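Side-chain contact in oxidoreductase YdhF (PDB 1OG6), which probably acts as an NADPH-dependent oxidoreductase of the aldo-keto reductase family, built as an alpha/beta barrel: residues 242-247 / 276-281. Numbering follows the deposited sequence.
Sequences IEQVVN and ETLKMT. With NAP (NADP nicotinamide-adenine-dinucleotide phosphate), chain F.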
loop_
_atom_site.group_PDB
_atom_site.type_symbol
_atom_site.label_atom_id
_atom_site.label_comp_id
_atom_site.label_asym_id
_atom_site.label_seq_id
_atom_site.Cartn_x
_atom_site.Cartn_y
_atom_site.Cartn_z
ATOM N N ILE C 242 -33.505 10.189 4.790
ATOM C CA ILE C 242 -32.113 10.116 5.194
ATOM C C ILE C 242 -31.345 9.368 4.110
ATOM O O ILE C 242 -30.171 9.622 3.876
ATOM C CB ILE C 242 -31.956 9.386 6.549
ATOM C CG1 ILE C 242 -32.668 8.041 6.504
ATOM C CG2 ILE C 242 -32.523 10.240 7.670
ATOM C CD1 ILE C 242 -32.489 7.227 7.756
ATOM N N GLU C 243 -32.036 8.459 3.435
ATOM C CA GLU C 243 -31.452 7.666 2.366
ATOM C C GLU C 243 -30.890 8.575 1.291
ATOM O O GLU C 243 -29.851 8.278 0.719
ATOM C CB GLU C 243 -32.526 6.771 1.775
ATOM C CG GLU C 243 -33.486 6.305 2.843
ATOM C CD GLU C 243 -34.854 5.948 2.311
ATOM O OE1 GLU C 243 -35.783 5.802 3.141
ATOM O OE2 GLU C 243 -35.006 5.808 1.075
ATOM N N GLN C 244 -31.584 9.679 1.018
ATOM C CA GLN C 244 -31.146 10.638 0.008
ATOM C C GLN C 244 -29.927 11.382 0.496
ATOM O O GLN C 244 -29.073 11.764 -0.302
ATOM C CB GLN C 244 -32.226 11.666 -0.288
ATOM C CG GLN C 244 -33.398 11.158 -1.061
ATOM C CD GLN C 244 -34.402 12.262 -1.331
ATOM O OE1 GLN C 244 -34.127 13.196 -2.086
ATOM N NE2 GLN C 244 -35.571 12.169 -0.701
ATOM N N VAL C 245 -29.866 11.620 1.805
ATOM C CA VAL C 245 -28.729 12.318 2.392
ATOM C C VAL C 245 -27.505 11.408 2.241
ATOM O O VAL C 245 -26.394 11.875 1.998
ATOM C CB VAL C 245 -28.983 12.637 3.878
ATOM C CG1 VAL C 245 -27.834 13.409 4.450
ATOM C CG2 VAL C 245 -30.242 13.440 4.019
ATOM N N VAL C 246 -27.722 10.101 2.361
ATOM C CA VAL C 246 -26.645 9.141 2.214
ATOM C C VAL C 246 -26.248 9.060 0.745
ATOM O O VAL C 246 -25.080 9.198 0.408
ATOM C CB VAL C 246 -27.079 7.750 2.689
ATOM C CG1 VAL C 246 -25.911 6.807 2.665
ATOM C CG2 VAL C 246 -27.635 7.835 4.082
ATOM N N ASN C 247 -27.218 8.842 -0.136
ATOM C CA ASN C 247 -26.932 8.753 -1.564
ATOM C C ASN C 247 -26.250 10.038 -2.046
ATOM O O ASN C 247 -25.796 10.114 -3.174
ATOM C CB ASN C 247 -28.231 8.484 -2.368
ATOM C CG ASN C 247 -28.466 6.977 -2.667
ATOM O OD1 ASN C 247 -29.602 6.488 -2.685
ATOM N ND2 ASN C 247 -27.386 6.254 -2.919
ATOM N N GLU C 276 -29.510 13.506 -6.352
ATOM C CA GLU C 276 -28.562 14.114 -7.269
ATOM C C GLU C 276 -28.684 15.628 -7.261
ATOM O O GLU C 276 -27.717 16.342 -7.512
ATOM C CB GLU C 276 -28.793 13.589 -8.684
ATOM C CG GLU C 276 -27.659 13.923 -9.635
ATOM C CD GLU C 276 -27.959 13.544 -11.071
ATOM O OE1 GLU C 276 -28.874 14.152 -11.669
ATOM O OE2 GLU C 276 -27.273 12.639 -11.596
ATOM N N THR C 277 -29.880 16.114 -6.958
ATOM C CA THR C 277 -30.142 17.546 -6.934
ATOM C C THR C 277 -29.744 18.224 -5.634
ATOM O O THR C 277 -29.645 19.446 -5.581
ATOM C CB THR C 277 -31.640 17.838 -7.178
ATOM O OG1 THR C 277 -32.431 17.206 -6.163
ATOM C CG2 THR C 277 -32.069 17.318 -8.548
ATOM N N LEU C 278 -29.522 17.441 -4.584
ATOM C CA LEU C 278 -29.153 18.002 -3.285
ATOM C C LEU C 278 -27.727 18.505 -3.295
ATOM O O LEU C 278 -26.868 17.937 -3.967
ATOM C CB LEU C 278 -29.299 16.962 -2.171
ATOM C CG LEU C 278 -30.683 16.392 -1.885
ATOM C CD1 LEU C 278 -30.608 15.512 -0.662
ATOM C CD2 LEU C 278 -31.672 17.518 -1.667
ATOM N N LYS C 279 -27.480 19.571 -2.543
ATOM C CA LYS C 279 -26.149 20.133 -2.459
ATOM C C LYS C 279 -25.690 20.147 -1.008
ATOM O O LYS C 279 -26.104 20.993 -0.219
ATOM C CB LYS C 279 -26.138 21.530 -3.085
ATOM C CG LYS C 279 -26.364 21.484 -4.612
ATOM C CD LYS C 279 -26.302 22.859 -5.292
ATOM C CE LYS C 279 -27.561 23.704 -5.051
ATOM N NZ LYS C 279 -28.799 23.111 -5.642
ATOM N N MET C 280 -24.834 19.178 -0.682
ATOM C CA MET C 280 -24.287 18.980 0.661
ATOM C C MET C 280 -22.972 19.716 0.897
ATOM O O MET C 280 -22.064 19.629 0.075
ATOM C CB MET C 280 -24.079 17.477 0.896
ATOM C CG MET C 280 -23.368 17.109 2.201
ATOM S SD MET C 280 -23.356 15.339 2.531
ATOM C CE MET C 280 -25.079 15.031 2.676
ATOM N N THR C 281 -22.869 20.419 2.027
ATOM C CA THR C 281 -21.663 21.172 2.384
ATOM C C THR C 281 -20.564 20.270 2.952
ATOM O O THR C 281 -20.824 19.123 3.318
ATOM C CB THR C 281 -21.989 22.279 3.414
ATOM O OG1 THR C 281 -22.629 21.718 4.567
ATOM C CG2 THR C 281 -22.919 23.292 2.808
HETATM P PA NAP F . -28.433 -1.091 -0.775
HETATM O O1A NAP F . -27.832 -0.922 0.490
HETATM O O2A NAP F . -28.623 -0.010 -1.819
HETATM O O5B NAP F . -29.897 -1.722 -0.594
HETATM C C5B NAP F . -30.753 -1.134 0.408
HETATM C C4B NAP F . -31.709 -2.301 0.833
HETATM O O4B NAP F . -32.539 -1.664 1.880
HETATM C C3B NAP F . -32.739 -2.736 -0.242
HETATM O O3B NAP F . -32.791 -4.156 -0.162
HETATM C C2B NAP F . -34.072 -2.120 0.133
HETATM O O2B NAP F . -35.169 -3.025 0.035
HETATM C C1B NAP F . -33.912 -1.642 1.607
HETATM N N9A NAP F . -34.440 -0.294 1.758
HETATM C C8A NAP F . -34.329 0.831 0.961
HETATM N N7A NAP F . -34.955 1.894 1.430
HETATM C C5A NAP F . -35.510 1.431 2.616
HETATM C C6A NAP F . -36.297 2.105 3.568
HETATM N N6A NAP F . -36.694 3.392 3.530
HETATM N N1A NAP F . -36.722 1.365 4.686
HETATM N N3A NAP F . -35.597 -0.676 3.912
HETATM C C4A NAP F . -35.191 0.075 2.819
HETATM O O3 NAP F . -27.643 -2.233 -1.547
HETATM P PN NAP F . -27.890 -3.782 -1.685
HETATM O O1N NAP F . -27.043 -4.775 -1.015
HETATM O O2N NAP F . -28.716 -4.088 -2.893
HETATM O O5D NAP F . -26.572 -3.751 -2.631
HETATM C C5D NAP F . -26.316 -2.715 -3.659
HETATM C C4D NAP F . -26.213 -3.315 -5.053
HETATM O O4D NAP F . -24.848 -3.624 -5.440
HETATM C C3D NAP F . -27.055 -4.605 -5.364
HETATM O O3D NAP F . -28.305 -4.288 -5.988
HETATM O O2D NAP F . -26.502 -5.524 -7.614
HETATM C C1D NAP F . -24.769 -4.940 -6.071
HETATM N N1N NAP F . -23.804 -5.799 -5.286
HETATM C C2N NAP F . -22.464 -5.983 -5.714
HETATM C C3N NAP F . -21.623 -6.811 -4.968
HETATM C C7N NAP F . -20.174 -7.007 -5.434
HETATM O O7N NAP F . -19.490 -7.733 -4.760
HETATM N N7N NAP F . -19.715 -6.416 -6.504
HETATM C C4N NAP F . -22.098 -7.493 -3.757
HETATM C C5N NAP F . -23.449 -7.281 -3.357
HETATM C C6N NAP F . -24.323 -6.439 -4.106
HETATM P P2B NAP F . -36.647 -2.606 -0.474
HETATM O O1X NAP F . -37.075 -2.187 -1.877
HETATM O O2X NAP F . -37.653 -3.195 0.487
HETATM O O3X NAP F . -36.461 -3.919 -1.202
#
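Met280 reaches from the loop to helix 242-251 and lays its terminal methyl against Val245, the two side chains crossing at about a right angle. Met280 CE lies 3.7 Å from Val245 CG1 and 3.5 Å from the backbone Val245 O. The thioether chain runs straight out from the backbone, CG anti to the backbone N, and bends only at its last torsion (chi3 -63°), which turns the methyl aside from the line of the chain. Two residues earlier in the loop, Leu278 points toward the helix and sets a single branch, CD1, beside the root of Gln244, 4.2 Å from Gln244 CB. No hydrogen bond joins the two segments. On another side of the helix, Glu243 extends its chain to the cofactor, where NAP N6A gives a weak, bent hydrogen bond to Glu243 OE1 (2.6 Å, 118° at the hydrogen). With Glu243 cut back to alanine, the adenine amino group would probably lose this carboxylate acceptor. Leu230 and Ala234 of helix 224-237 touch Val245, while Trp285 and Ile288 of helix 282-293 pack on Met280. The contact thus sits where helix 242-251, between barrel strands 207-209 and 258-261, meets the two extra helices of the aldo-keto reductase barrel.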